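Local coordinates for protein branched-chain amino acid aminotransferase (Thermoproteus uzoniensis 768-20, PDB 6THQ) that probably catalyses the pyridoxal-phosphate-dependent transfer of amino groups from leucine, isoleucine and valine to 2-oxoglutarate in branched-chain amino acid biosynthesis, at residues 66-71 with 80-85; 191-196 with 241-246; 201-206 with 254-259. All coordinates share one frame; numbering follows the deposited sequence.

Interaction 1 (66-71 with 80-85); sequences RLLRSA and YTAEEL. With PLP (pyridoxal-5'-phosphate), chain D; PY5 (2-[O-phosphonopyridoxyl]-amino-pentanoic acid), chain E.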
loop_
_atom_site.group_PDB
_atom_site.type_symbol
_atom_site.label_atom_id
_atom_site.label_comp_id
_atom_site.label_asym_id
_atom_site.label_seq_id
_atom_site.Cartn_x
_atom_site.Cartn_y
_atom_site.Cartn_z
ATOM N N ARG A 66 9.493 -8.553 -15.127
ATOM C CA ARG A 66 8.284 -8.512 -14.330
ATOM C C ARG A 66 8.252 -7.177 -13.561
ATOM O O ARG A 66 7.177 -6.561 -13.432
ATOM C CB ARG A 66 8.137 -9.692 -13.357
ATOM C CG ARG A 66 6.753 -9.671 -12.655
ATOM C CD ARG A 66 6.511 -10.929 -11.883
ATOM N NE ARG A 66 7.360 -10.992 -10.673
ATOM C CZ ARG A 66 7.431 -12.022 -9.820
ATOM N NH1 ARG A 66 6.722 -13.117 -10.020
ATOM N NH2 ARG A 66 8.251 -11.996 -8.774
ATOM N N LEU A 67 9.411 -6.730 -13.083
ATOM C CA LEU A 67 9.533 -5.463 -12.341
ATOM C C LEU A 67 8.983 -4.394 -13.223
ATOM O O LEU A 67 8.150 -3.577 -12.776
ATOM C CB LEU A 67 10.994 -5.142 -11.930
ATOM C CG LEU A 67 11.089 -3.891 -11.042
ATOM C CD1 LEU A 67 10.876 -4.188 -9.588
ATOM C CD2 LEU A 67 12.411 -3.220 -11.160
ATOM N N LEU A 68 9.372 -4.418 -14.484
ATOM C CA LEU A 68 8.918 -3.377 -15.412
ATOM C C LEU A 68 7.461 -3.579 -15.798
ATOM O O LEU A 68 6.798 -2.597 -16.050
ATOM C CB LEU A 68 9.773 -3.300 -16.706
ATOM C CG LEU A 68 11.236 -2.928 -16.433
ATOM C CD1 LEU A 68 12.022 -3.064 -17.730
ATOM C CD2 LEU A 68 11.468 -1.566 -15.843
ATOM N N ARG A 69 6.965 -4.832 -15.890
ATOM C CA ARG A 69 5.519 -5.060 -16.145
ATOM C C ARG A 69 4.683 -4.495 -14.965
ATOM O O ARG A 69 3.659 -3.800 -15.184
ATOM C CB ARG A 69 5.186 -6.533 -16.417
ATOM C CG ARG A 69 5.293 -6.922 -17.899
ATOM C CD ARG A 69 4.736 -8.322 -18.258
ATOM N NE ARG A 69 4.891 -9.295 -17.159
ATOM C CZ ARG A 69 5.931 -10.130 -17.007
ATOM N NH1 ARG A 69 6.931 -10.112 -17.889
ATOM N NH2 ARG A 69 5.959 -10.978 -15.973
ATOM N N SER A 70 5.131 -4.780 -13.727
ATOM C CA SER A 70 4.516 -4.245 -12.559
ATOM C C SER A 70 4.463 -2.724 -12.673
ATOM O O SER A 70 3.422 -2.115 -12.400
ATOM C CB SER A 70 5.308 -4.647 -11.341
ATOM O OG SER A 70 5.096 -6.016 -11.119
ATOM N N ALA A 71 5.571 -2.113 -13.105
ATOM C CA ALA A 71 5.602 -0.650 -13.093
ATOM C C ALA A 71 4.661 -0.122 -14.162
ATOM O O ALA A 71 3.976 0.856 -13.957
ATOM C CB ALA A 71 7.022 -0.104 -13.217
ATOM N N TYR A 80 14.942 2.537 -16.393
ATOM C CA TYR A 80 15.961 1.535 -16.677
ATOM C C TYR A 80 15.355 0.397 -17.475
ATOM O O TYR A 80 14.164 0.130 -17.345
ATOM C CB TYR A 80 16.539 0.968 -15.378
ATOM C CG TYR A 80 17.269 2.003 -14.592
ATOM C CD1 TYR A 80 18.574 2.436 -14.981
ATOM C CD2 TYR A 80 16.666 2.608 -13.491
ATOM C CE1 TYR A 80 19.246 3.401 -14.268
ATOM C CE2 TYR A 80 17.340 3.594 -12.767
ATOM C CZ TYR A 80 18.623 3.987 -13.148
ATOM O OH TYR A 80 19.282 4.952 -12.400
ATOM N N THR A 81 16.172 -0.302 -18.282
ATOM C CA THR A 81 15.709 -1.456 -19.056
ATOM C C THR A 81 15.932 -2.729 -18.208
ATOM O O THR A 81 16.631 -2.702 -17.150
ATOM C CB THR A 81 16.429 -1.597 -20.407
ATOM O OG1 THR A 81 17.803 -1.952 -20.153
ATOM C CG2 THR A 81 16.292 -0.327 -21.291
ATOM N N ALA A 82 15.380 -3.861 -18.657
ATOM C CA ALA A 82 15.572 -5.090 -17.871
ATOM C C ALA A 82 17.030 -5.523 -17.892
ATOM O O ALA A 82 17.562 -6.048 -16.886
ATOM C CB ALA A 82 14.682 -6.214 -18.377
ATOM N N GLU A 83 17.684 -5.310 -19.042
ATOM C CA GLU A 83 19.138 -5.562 -19.175
ATOM C C GLU A 83 19.978 -4.761 -18.149
ATOM O O GLU A 83 20.715 -5.357 -17.328
ATOM C CB GLU A 83 19.546 -5.405 -20.675
ATOM C CG GLU A 83 21.009 -5.062 -20.987
ATOM C CD GLU A 83 21.783 -6.201 -21.611
ATOM O OE1 GLU A 83 21.747 -7.369 -21.128
ATOM O OE2 GLU A 83 22.463 -5.906 -22.614
ATOM N N GLU A 84 19.810 -3.418 -18.128
ATOM C CA GLU A 84 20.480 -2.591 -17.118
ATOM C C GLU A 84 20.277 -3.107 -15.695
ATOM O O GLU A 84 21.248 -3.224 -14.891
ATOM C CB GLU A 84 20.054 -1.123 -17.236
ATOM C CG GLU A 84 20.492 -0.499 -18.538
ATOM C CD GLU A 84 19.736 0.746 -18.989
ATOM O OE1 GLU A 84 18.717 1.137 -18.404
ATOM O OE2 GLU A 84 20.125 1.323 -20.027
ATOM N N LEU A 85 19.016 -3.430 -15.383
ATOM C CA LEU A 85 18.676 -3.881 -14.042
ATOM C C LEU A 85 19.341 -5.197 -13.686
ATOM O O LEU A 85 19.824 -5.420 -12.521
ATOM C CB LEU A 85 17.160 -3.875 -13.803
ATOM C CG LEU A 85 16.532 -2.453 -13.718
ATOM C CD1 LEU A 85 15.027 -2.436 -13.701
ATOM C CD2 LEU A 85 17.045 -1.643 -12.520
HETATM N N1 PLP D . 2.883 -14.157 -4.189
HETATM C C2 PLP D . 3.240 -12.975 -3.643
HETATM C C2A PLP D . 2.152 -12.217 -2.961
HETATM C C3 PLP D . 4.670 -12.530 -3.668
HETATM O O3 PLP D . 5.124 -11.362 -3.114
HETATM C C4 PLP D . 5.651 -13.419 -4.359
HETATM C C4A PLP D . 7.116 -13.010 -4.448
HETATM C C5 PLP D . 5.094 -14.681 -4.931
HETATM C C6 PLP D . 3.737 -14.975 -4.805
HETATM C C5A PLP D . 5.965 -15.693 -5.642
HETATM O O4P PLP D . 6.440 -15.149 -6.852
HETATM P P PLP D . 7.896 -15.609 -7.319
HETATM O O1P PLP D . 8.721 -15.257 -6.106
HETATM O O2P PLP D . 7.792 -17.089 -7.536
HETATM O O3P PLP D . 8.095 -14.781 -8.564
HETATM N N1 PY5 E . 2.396 -14.600 -4.005
HETATM C C2 PY5 E . 2.809 -13.604 -3.176
HETATM C C2A PY5 E . 1.780 -12.828 -2.397
HETATM C C3 PY5 E . 4.283 -13.373 -2.987
HETATM O O3 PY5 E . 4.772 -12.421 -2.126
HETATM C C4 PY5 E . 5.228 -14.236 -3.779
HETATM C C4A PY5 E . 6.743 -14.091 -3.662
HETATM C C5 PY5 E . 4.620 -15.255 -4.672
HETATM C C6 PY5 E . 3.233 -15.360 -4.733
HETATM C C5A PY5 E . 5.532 -16.151 -5.507
HETATM O O4P PY5 E . 6.320 -15.322 -6.374
HETATM P P PY5 E . 7.719 -15.773 -7.035
HETATM O O1P PY5 E . 8.743 -15.471 -5.972
HETATM O O2P PY5 E . 7.599 -17.259 -7.202
HETATM O O3P PY5 E . 7.786 -14.939 -8.307
HETATM N N PY5 E . 6.942 -12.722 -3.261
HETATM C CA PY5 E . 7.811 -12.475 -2.138
HETATM C C PY5 E . 9.062 -13.247 -2.524
HETATM O O PY5 E . 9.808 -12.418 -3.038
HETATM C CB PY5 E . 7.129 -12.610 -0.745
HETATM C CG PY5 E . 7.266 -11.312 0.063
HETATM C CD PY5 E . 8.545 -11.428 0.896
HETATM O OXT PY5 E . 9.319 -14.494 -2.442
#
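L68 lies over the start of helix 82-96, and its two methyls divide the work. CD1 comes to 3.6 Å from A82 N and also touches the A82 methyl, while CD2 rests 3.5 Å from Y80 O. With CG beside its own backbone N (chi1 -63°), the forked end of L68 reaches the turn of chain that leads into the helix. One residue earlier, L67 meets L85 at about a right angle, L67 CD2 lying 3.7 Å from L85 CD1. These leucines form the tight side of the contact: L67 also packs on V42 of strand 42-50, and L85 on V126 of strand 124-132. No hydrogen bond links the two segments; their contact is apolar packing of leucine methyls on side chains and backbone. The solvent side is looser and organised by local bonds. Exposed T81 and E84 form a capping box, in which E84 N gives an almost straight bond (174°) to T81 OG1 at 3.2 Å, and T81 N donates to E84 OE1 at 2.9 Å from above the carboxylate plane. The first helix also carries R66, which extends away from the leucines. Its guanidinium meets the phosphate edge-on and nearly in plane, NH1 bonding O3P of PLP at 2.6 Å and O3P of PY5, the alternative occupant of the site, at 2.7 Å; the NH2 bonds are weak. E44 holds NE in a salt bridge. Two successive helices, 60-74 and 82-96, thus pack together beside the antiparallel sheet, the first carrying R66 into the phosphate site of a class IV pyridoxal-phosphate-dependent aminotransferase.

Interaction 2 (191-196 with 241-246); sequences EGKVVE and EKSITR. With PY5 (2-[O-phosphonopyridoxyl]-amino-pentanoic acid), chain E; PLP (pyridoxal-5'-phosphate), chain D.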
loop_
_atom_site.group_PDB
_atom_site.type_symbol
_atom_site.label_atom_id
_atom_site.label_comp_id
_atom_site.label_asym_id
_atom_site.label_seq_id
_atom_site.Cartn_x
_atom_site.Cartn_y
_atom_site.Cartn_z
ATOM N N GLU A 191 -14.340 -14.482 -4.345
ATOM C CA GLU A 191 -15.349 -15.434 -4.779
ATOM C C GLU A 191 -15.188 -16.699 -3.919
ATOM O O GLU A 191 -15.844 -17.715 -4.145
ATOM C CB GLU A 191 -15.193 -15.721 -6.321
ATOM C CG GLU A 191 -15.467 -14.546 -7.334
ATOM C CD GLU A 191 -14.321 -13.421 -7.489
ATOM O OE1 GLU A 191 -13.144 -13.578 -6.982
ATOM O OE2 GLU A 191 -14.581 -12.302 -8.111
ATOM N N GLY A 192 -14.319 -16.652 -2.895
ATOM C CA GLY A 192 -14.185 -17.797 -1.980
ATOM C C GLY A 192 -13.218 -18.871 -2.479
ATOM O O GLY A 192 -13.137 -19.909 -1.889
ATOM N N LYS A 193 -12.502 -18.643 -3.560
ATOM C CA LYS A 193 -11.561 -19.660 -4.050
ATOM C C LYS A 193 -10.176 -19.497 -3.329
ATOM O O LYS A 193 -9.744 -18.382 -3.053
ATOM C CB LYS A 193 -11.368 -19.575 -5.578
ATOM C CG LYS A 193 -12.609 -19.504 -6.453
ATOM C CD LYS A 193 -13.572 -20.688 -6.338
ATOM C CE LYS A 193 -14.851 -20.370 -7.132
ATOM N NZ LYS A 193 -16.058 -20.139 -6.246
ATOM N N VAL A 194 -9.518 -20.615 -3.006
ATOM C CA VAL A 194 -8.168 -20.617 -2.476
ATOM C C VAL A 194 -7.237 -19.996 -3.508
ATOM O O VAL A 194 -7.164 -20.491 -4.610
ATOM C CB VAL A 194 -7.711 -22.039 -2.195
ATOM C CG1 VAL A 194 -6.261 -22.058 -1.879
ATOM C CG2 VAL A 194 -8.435 -22.560 -1.002
ATOM N N VAL A 195 -6.527 -18.916 -3.185
ATOM C CA VAL A 195 -5.648 -18.363 -4.212
ATOM C C VAL A 195 -4.138 -18.281 -3.911
ATOM O O VAL A 195 -3.322 -18.447 -4.824
ATOM C CB VAL A 195 -6.143 -17.003 -4.767
ATOM C CG1 VAL A 195 -7.466 -17.187 -5.564
ATOM C CG2 VAL A 195 -6.209 -15.920 -3.658
ATOM N N GLU A 196 -3.731 -18.030 -2.672
ATOM C CA GLU A 196 -2.345 -17.597 -2.457
ATOM C C GLU A 196 -2.011 -17.651 -0.977
ATOM O O GLU A 196 -2.885 -17.518 -0.134
ATOM C CB GLU A 196 -2.179 -16.169 -2.944
ATOM C CG GLU A 196 -0.890 -15.960 -3.699
ATOM C CD GLU A 196 -0.875 -14.728 -4.605
ATOM O OE1 GLU A 196 0.139 -14.546 -5.270
ATOM O OE2 GLU A 196 -1.830 -13.912 -4.661
ATOM N N GLU A 241 -4.413 -25.573 -14.485
ATOM C CA GLU A 241 -4.578 -24.243 -13.915
ATOM C C GLU A 241 -6.057 -24.063 -13.690
ATOM O O GLU A 241 -6.783 -23.713 -14.597
ATOM C CB GLU A 241 -3.992 -23.189 -14.827
ATOM C CG GLU A 241 -2.480 -23.298 -14.814
ATOM C CD GLU A 241 -1.815 -22.267 -15.732
ATOM O OE1 GLU A 241 -1.306 -22.683 -16.808
ATOM O OE2 GLU A 241 -1.761 -21.054 -15.373
ATOM N N LYS A 242 -6.509 -24.392 -12.482
ATOM C CA LYS A 242 -7.945 -24.495 -12.253
ATOM C C LYS A 242 -8.231 -23.887 -10.849
ATOM O O LYS A 242 -7.424 -24.075 -9.922
ATOM C CB LYS A 242 -8.317 -25.995 -12.331
ATOM C CG LYS A 242 -9.792 -26.340 -12.509
ATOM C CD LYS A 242 -10.088 -27.861 -12.551
ATOM C CE LYS A 242 -11.605 -28.226 -12.668
ATOM N NZ LYS A 242 -12.368 -27.984 -13.953
ATOM N N SER A 243 -9.359 -23.215 -10.673
ATOM C CA SER A 243 -9.774 -22.762 -9.320
ATOM C C SER A 243 -9.858 -23.885 -8.285
ATOM O O SER A 243 -10.287 -24.972 -8.606
ATOM C CB SER A 243 -11.139 -22.079 -9.362
ATOM O OG SER A 243 -11.010 -20.862 -9.977
ATOM N N ILE A 244 -9.490 -23.579 -7.050
ATOM C CA ILE A 244 -9.448 -24.535 -5.964
ATOM C C ILE A 244 -10.344 -23.977 -4.871
ATOM O O ILE A 244 -10.265 -22.809 -4.555
ATOM C CB ILE A 244 -7.990 -24.584 -5.475
ATOM C CG1 ILE A 244 -7.149 -25.255 -6.556
ATOM C CG2 ILE A 244 -7.822 -25.383 -4.181
ATOM C CD1 ILE A 244 -5.692 -25.285 -6.139
ATOM N N THR A 245 -11.161 -24.816 -4.278
ATOM C CA THR A 245 -11.979 -24.415 -3.176
ATOM C C THR A 245 -11.345 -24.926 -1.909
ATOM O O THR A 245 -10.509 -25.820 -1.932
ATOM C CB THR A 245 -13.397 -24.999 -3.242
ATOM O OG1 THR A 245 -13.308 -26.410 -3.220
ATOM C CG2 THR A 245 -14.099 -24.623 -4.481
ATOM N N ARG A 246 -11.767 -24.344 -0.802
ATOM C CA ARG A 246 -11.349 -24.831 0.514
ATOM C C ARG A 246 -11.525 -26.350 0.721
ATOM O O ARG A 246 -10.679 -26.993 1.299
ATOM C CB ARG A 246 -12.102 -24.075 1.607
ATOM C CG ARG A 246 -11.521 -24.410 2.976
ATOM C CD ARG A 246 -12.510 -24.124 4.053
ATOM N NE ARG A 246 -12.902 -22.714 4.152
ATOM C CZ ARG A 246 -12.563 -21.885 5.143
ATOM N NH1 ARG A 246 -11.750 -22.314 6.158
ATOM N NH2 ARG A 246 -13.078 -20.637 5.126
HETATM N N1 PY5 E . 2.396 -14.600 -4.005
HETATM C C2 PY5 E . 2.809 -13.604 -3.176
HETATM C C2A PY5 E . 1.780 -12.828 -2.397
HETATM C C3 PY5 E . 4.283 -13.373 -2.987
HETATM O O3 PY5 E . 4.772 -12.421 -2.126
HETATM C C4 PY5 E . 5.228 -14.236 -3.779
HETATM C C4A PY5 E . 6.743 -14.091 -3.662
HETATM C C5 PY5 E . 4.620 -15.255 -4.672
HETATM C C6 PY5 E . 3.233 -15.360 -4.733
HETATM C C5A PY5 E . 5.532 -16.151 -5.507
HETATM O O4P PY5 E . 6.320 -15.322 -6.374
HETATM P P PY5 E . 7.719 -15.773 -7.035
HETATM O O1P PY5 E . 8.743 -15.471 -5.972
HETATM O O2P PY5 E . 7.599 -17.259 -7.202
HETATM O O3P PY5 E . 7.786 -14.939 -8.307
HETATM N N PY5 E . 6.942 -12.722 -3.261
HETATM C CA PY5 E . 7.811 -12.475 -2.138
HETATM C C PY5 E . 9.062 -13.247 -2.524
HETATM O O PY5 E . 9.808 -12.418 -3.038
HETATM C CB PY5 E . 7.129 -12.610 -0.745
HETATM C CG PY5 E . 7.266 -11.312 0.063
HETATM C CD PY5 E . 8.545 -11.428 0.896
HETATM O OXT PY5 E . 9.319 -14.494 -2.442
HETATM N N1 PLP D . 2.883 -14.157 -4.189
HETATM C C2 PLP D . 3.240 -12.975 -3.643
HETATM C C2A PLP D . 2.152 -12.217 -2.961
HETATM C C3 PLP D . 4.670 -12.530 -3.668
HETATM O O3 PLP D . 5.124 -11.362 -3.114
HETATM C C4 PLP D . 5.651 -13.419 -4.359
HETATM C C4A PLP D . 7.116 -13.010 -4.448
HETATM C C5 PLP D . 5.094 -14.681 -4.931
HETATM C C6 PLP D . 3.737 -14.975 -4.805
HETATM C C5A PLP D . 5.965 -15.693 -5.642
HETATM O O4P PLP D . 6.440 -15.149 -6.852
HETATM P P PLP D . 7.896 -15.609 -7.319
HETATM O O1P PLP D . 8.721 -15.257 -6.106
HETATM O O2P PLP D . 7.792 -17.089 -7.536
HETATM O O3P PLP D . 8.095 -14.781 -8.564
HETATM O O HOH W 1 -13.679 -22.030 -0.455
HETATM O O HOH W 2 -8.452 -20.858 -6.937
#
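V194 N donates to I244 O at 2.8 Å, with a bent angle of 139° at the hydrogen, in an antiparallel pairing that is otherwise loose. Two waters fill in where the backbones do not bond directly. One is held by V194 O and I244 N, at 2.7 and 2.9 Å, and the other spans G192 O and R246 N. On the buried face, V194 CB sits 3.9 Å from I244 CG2. With CG1 anti to the backbone N (chi1 170°), the other branch of V194, CG2, lies beside that N and reaches to 3.8 Å from R246 N, where helix 246-250 begins under the N-cap T245. K193 passes alongside S243, its CG 4.1 Å from S243 OG, a hydroxyl bonded to D217; the lysine chain then bends back, and NZ bonds E191 O. Just beyond the contact, V195 and E196 form a classic beta bulge opposite M187 of the neighbouring strand 184-188. Strand 193-197 runs inward to the cofactor: E196 OE1 stands 3.0 Å from the pyridine N1 of PLP. A salt bridge from E196 OE2 to R151 and a hydrogen bond between E196 OE1 and L220 N grip both carboxylate oxygens.

Interaction 3 (201-206 with 254-259); sequences NIFIVR and EAFFVG. With PY5 (2-[O-phosphonopyridoxyl]-amino-pentanoic acid), chain E; PLP (pyridoxal-5'-phosphate), chain D.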
loop_
_atom_site.group_PDB
_atom_site.type_symbol
_atom_site.label_atom_id
_atom_site.label_comp_id
_atom_site.label_asym_id
_atom_site.label_seq_id
_atom_site.Cartn_x
_atom_site.Cartn_y
_atom_site.Cartn_z
ATOM N N ASN A 201 2.735 -18.816 -4.035
ATOM C CA ASN A 201 1.667 -19.400 -4.802
ATOM C C ASN A 201 1.399 -20.744 -4.245
ATOM O O ASN A 201 2.193 -21.289 -3.443
ATOM C CB ASN A 201 2.090 -19.481 -6.256
ATOM C CG ASN A 201 2.029 -18.127 -6.946
ATOM O OD1 ASN A 201 3.039 -17.632 -7.401
ATOM N ND2 ASN A 201 0.849 -17.541 -7.029
ATOM N N ILE A 202 0.247 -21.306 -4.566
ATOM C CA ILE A 202 -0.066 -22.581 -3.923
ATOM C C ILE A 202 -0.382 -23.686 -4.951
ATOM O O ILE A 202 -0.953 -23.404 -5.987
ATOM C CB ILE A 202 -1.172 -22.399 -2.876
ATOM C CG1 ILE A 202 -1.280 -23.662 -2.087
ATOM C CG2 ILE A 202 -2.508 -22.113 -3.539
ATOM C CD1 ILE A 202 -2.559 -23.807 -1.370
ATOM N N PHE A 203 0.038 -24.928 -4.665
ATOM C CA PHE A 203 -0.300 -26.083 -5.477
ATOM C C PHE A 203 -0.945 -27.163 -4.644
ATOM O O PHE A 203 -0.609 -27.346 -3.452
ATOM C CB PHE A 203 0.942 -26.705 -6.084
ATOM C CG PHE A 203 1.445 -25.999 -7.289
ATOM C CD1 PHE A 203 2.227 -24.854 -7.161
ATOM C CD2 PHE A 203 1.218 -26.520 -8.581
ATOM C CE1 PHE A 203 2.748 -24.191 -8.256
ATOM C CE2 PHE A 203 1.730 -25.871 -9.703
ATOM C CZ PHE A 203 2.492 -24.693 -9.541
ATOM N N ILE A 204 -1.871 -27.893 -5.238
ATOM C CA ILE A 204 -2.314 -29.103 -4.575
ATOM C C ILE A 204 -2.226 -30.242 -5.597
ATOM O O ILE A 204 -2.131 -30.014 -6.826
ATOM C CB ILE A 204 -3.767 -29.024 -4.073
ATOM C CG1 ILE A 204 -4.739 -28.986 -5.236
ATOM C CG2 ILE A 204 -3.973 -27.882 -3.049
ATOM C CD1 ILE A 204 -6.175 -29.064 -4.759
ATOM N N VAL A 205 -2.273 -31.468 -5.080
ATOM C CA VAL A 205 -2.335 -32.666 -5.904
ATOM C C VAL A 205 -3.585 -33.426 -5.508
ATOM O O VAL A 205 -3.803 -33.729 -4.336
ATOM C CB VAL A 205 -1.133 -33.558 -5.707
ATOM C CG1 VAL A 205 -1.331 -34.875 -6.480
ATOM C CG2 VAL A 205 0.105 -32.848 -6.200
ATOM N N ARG A 206 -4.434 -33.694 -6.488
ATOM C CA ARG A 206 -5.691 -34.400 -6.227
ATOM C C ARG A 206 -5.811 -35.524 -7.313
ATOM O O ARG A 206 -5.832 -35.231 -8.535
ATOM C CB ARG A 206 -6.867 -33.371 -6.159
ATOM C CG ARG A 206 -8.274 -33.640 -6.715
ATOM C CD ARG A 206 -9.355 -32.598 -6.225
ATOM N NE ARG A 206 -10.634 -33.272 -5.891
ATOM C CZ ARG A 206 -10.860 -33.956 -4.743
ATOM N NH1 ARG A 206 -9.953 -34.012 -3.760
ATOM N NH2 ARG A 206 -11.998 -34.600 -4.550
ATOM N N GLU A 254 -1.954 -34.038 -1.530
ATOM C CA GLU A 254 -0.808 -33.247 -1.043
ATOM C C GLU A 254 -1.009 -31.776 -1.364
ATOM O O GLU A 254 -1.799 -31.459 -2.220
ATOM C CB GLU A 254 0.546 -33.664 -1.624
ATOM C CG GLU A 254 0.572 -34.858 -2.580
ATOM C CD GLU A 254 1.924 -35.076 -3.206
ATOM O OE1 GLU A 254 2.055 -36.123 -3.902
ATOM O OE2 GLU A 254 2.849 -34.197 -3.055
ATOM N N ALA A 255 -0.239 -30.904 -0.719
ATOM C CA ALA A 255 -0.297 -29.492 -1.060
ATOM C C ALA A 255 1.057 -28.826 -0.761
ATOM O O ALA A 255 1.772 -29.264 0.117
ATOM C CB ALA A 255 -1.407 -28.849 -0.243
ATOM N N PHE A 256 1.409 -27.771 -1.478
ATOM C CA PHE A 256 2.660 -27.140 -1.167
ATOM C C PHE A 256 2.659 -25.696 -1.629
ATOM O O PHE A 256 1.868 -25.324 -2.513
ATOM C CB PHE A 256 3.841 -27.905 -1.769
ATOM C CG PHE A 256 3.797 -28.111 -3.284
ATOM C CD1 PHE A 256 3.164 -29.229 -3.829
ATOM C CD2 PHE A 256 4.485 -27.254 -4.163
ATOM C CE1 PHE A 256 3.155 -29.452 -5.199
ATOM C CE2 PHE A 256 4.515 -27.471 -5.529
ATOM C CZ PHE A 256 3.838 -28.564 -6.064
ATOM N N PHE A 257 3.526 -24.893 -1.013
ATOM C CA PHE A 257 3.685 -23.514 -1.373
ATOM C C PHE A 257 4.919 -23.389 -2.221
ATOM O O PHE A 257 5.836 -24.198 -2.067
ATOM C CB PHE A 257 4.004 -22.717 -0.125
ATOM C CG PHE A 257 2.847 -22.408 0.753
ATOM C CD1 PHE A 257 1.795 -21.627 0.307
ATOM C CD2 PHE A 257 2.865 -22.800 2.082
ATOM C CE1 PHE A 257 0.753 -21.293 1.156
ATOM C CE2 PHE A 257 1.838 -22.452 2.938
ATOM C CZ PHE A 257 0.759 -21.700 2.451
ATOM N N VAL A 258 4.967 -22.374 -3.087
ATOM C CA VAL A 258 6.136 -22.083 -3.889
ATOM C C VAL A 258 6.347 -20.587 -3.960
ATOM O O VAL A 258 5.394 -19.795 -3.899
ATOM C CB VAL A 258 6.041 -22.637 -5.353
ATOM C CG1 VAL A 258 5.620 -24.101 -5.369
ATOM C CG2 VAL A 258 5.090 -21.771 -6.207
ATOM N N GLY A 259 7.601 -20.194 -4.089
ATOM C CA GLY A 259 7.941 -18.788 -4.173
ATOM C C GLY A 259 9.436 -18.600 -4.110
ATOM O O GLY A 259 10.138 -19.528 -3.722
HETATM N N1 PY5 E . 2.396 -14.600 -4.005
HETATM C C2 PY5 E . 2.809 -13.604 -3.176
HETATM C C2A PY5 E . 1.780 -12.828 -2.397
HETATM C C3 PY5 E . 4.283 -13.373 -2.987
HETATM O O3 PY5 E . 4.772 -12.421 -2.126
HETATM C C4 PY5 E . 5.228 -14.236 -3.779
HETATM C C4A PY5 E . 6.743 -14.091 -3.662
HETATM C C5 PY5 E . 4.620 -15.255 -4.672
HETATM C C6 PY5 E . 3.233 -15.360 -4.733
HETATM C C5A PY5 E . 5.532 -16.151 -5.507
HETATM O O4P PY5 E . 6.320 -15.322 -6.374
HETATM P P PY5 E . 7.719 -15.773 -7.035
HETATM O O1P PY5 E . 8.743 -15.471 -5.972
HETATM O O2P PY5 E . 7.599 -17.259 -7.202
HETATM O O3P PY5 E . 7.786 -14.939 -8.307
HETATM N N PY5 E . 6.942 -12.722 -3.261
HETATM C CA PY5 E . 7.811 -12.475 -2.138
HETATM C C PY5 E . 9.062 -13.247 -2.524
HETATM O O PY5 E . 9.808 -12.418 -3.038
HETATM C CB PY5 E . 7.129 -12.610 -0.745
HETATM C CG PY5 E . 7.266 -11.312 0.063
HETATM C CD PY5 E . 8.545 -11.428 0.896
HETATM O OXT PY5 E . 9.319 -14.494 -2.442
HETATM N N1 PLP D . 2.883 -14.157 -4.189
HETATM C C2 PLP D . 3.240 -12.975 -3.643
HETATM C C2A PLP D . 2.152 -12.217 -2.961
HETATM C C3 PLP D . 4.670 -12.530 -3.668
HETATM O O3 PLP D . 5.124 -11.362 -3.114
HETATM C C4 PLP D . 5.651 -13.419 -4.359
HETATM C C4A PLP D . 7.116 -13.010 -4.448
HETATM C C5 PLP D . 5.094 -14.681 -4.931
HETATM C C6 PLP D . 3.737 -14.975 -4.805
HETATM C C5A PLP D . 5.965 -15.693 -5.642
HETATM O O4P PLP D . 6.440 -15.149 -6.852
HETATM P P PLP D . 7.896 -15.609 -7.319
HETATM O O1P PLP D . 8.721 -15.257 -6.106
HETATM O O2P PLP D . 7.792 -17.089 -7.536
HETATM O O3P PLP D . 8.095 -14.781 -8.564
#
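Two strands of the mixed sheet, 201-206 and 254-259, buried wherever they touch, form a regular antiparallel ladder. N201 with V258, F203 with F256 and V205 with E254 are its hydrogen-bonded pairs; the bond from F203 N to F256 O is 2.9 Å long and nearly straight at 172°, whereas E254 N to V205 O is weak. F203 CB sits over one face of the F256 ring, 3.6 Å from its centroid, a CH-pi contact. F256 comes under it because its CG takes the crowded position between backbone N and carbonyl carbon (chi1 57°). The two ring planes are almost parallel but slid so far apart that they barely overlap. V258 extends this face, its CG1 3.9 Å from F203 CD1. On the opposite face I204 CG2 lies 3.9 Å from A255 CB. At the cofactor end, G259 CA approaches O2P of PY5 at 3.4 Å, and N201 ND2 bonds L220 O. Both carboxylate oxygens of E254 are taken up by helix 279-292, through T281 OG1 and I280 N. That helix and helix 223-234 cover the face of F203, V205, F256 and V258, while strands 209-212 and 265-270 continue the sheet on either side.

In the fold
Interaction 1 closes first along the chain and belongs to a different part of the fold: its two helices pack against the seven-stranded antiparallel sheet, and the centre of interaction 1 lies about 30 Å from that of interaction 2 and about 28 Å from that of interaction 3. Those two share the mixed sheet, with centres only about 12 Å apart, and their segments alternate in sequence (191-196, 201-206, 241-246, 254-259). They touch, I244 and V194 packing on I204 and I202. All three nevertheless reach the same bound cofactor, whose site lies between the two sheets: 66-71 supplies a phosphate ligand, 191-196 approaches the pyridine nitrogen, and 201-206 with 254-259 borders the phosphate-bearing side.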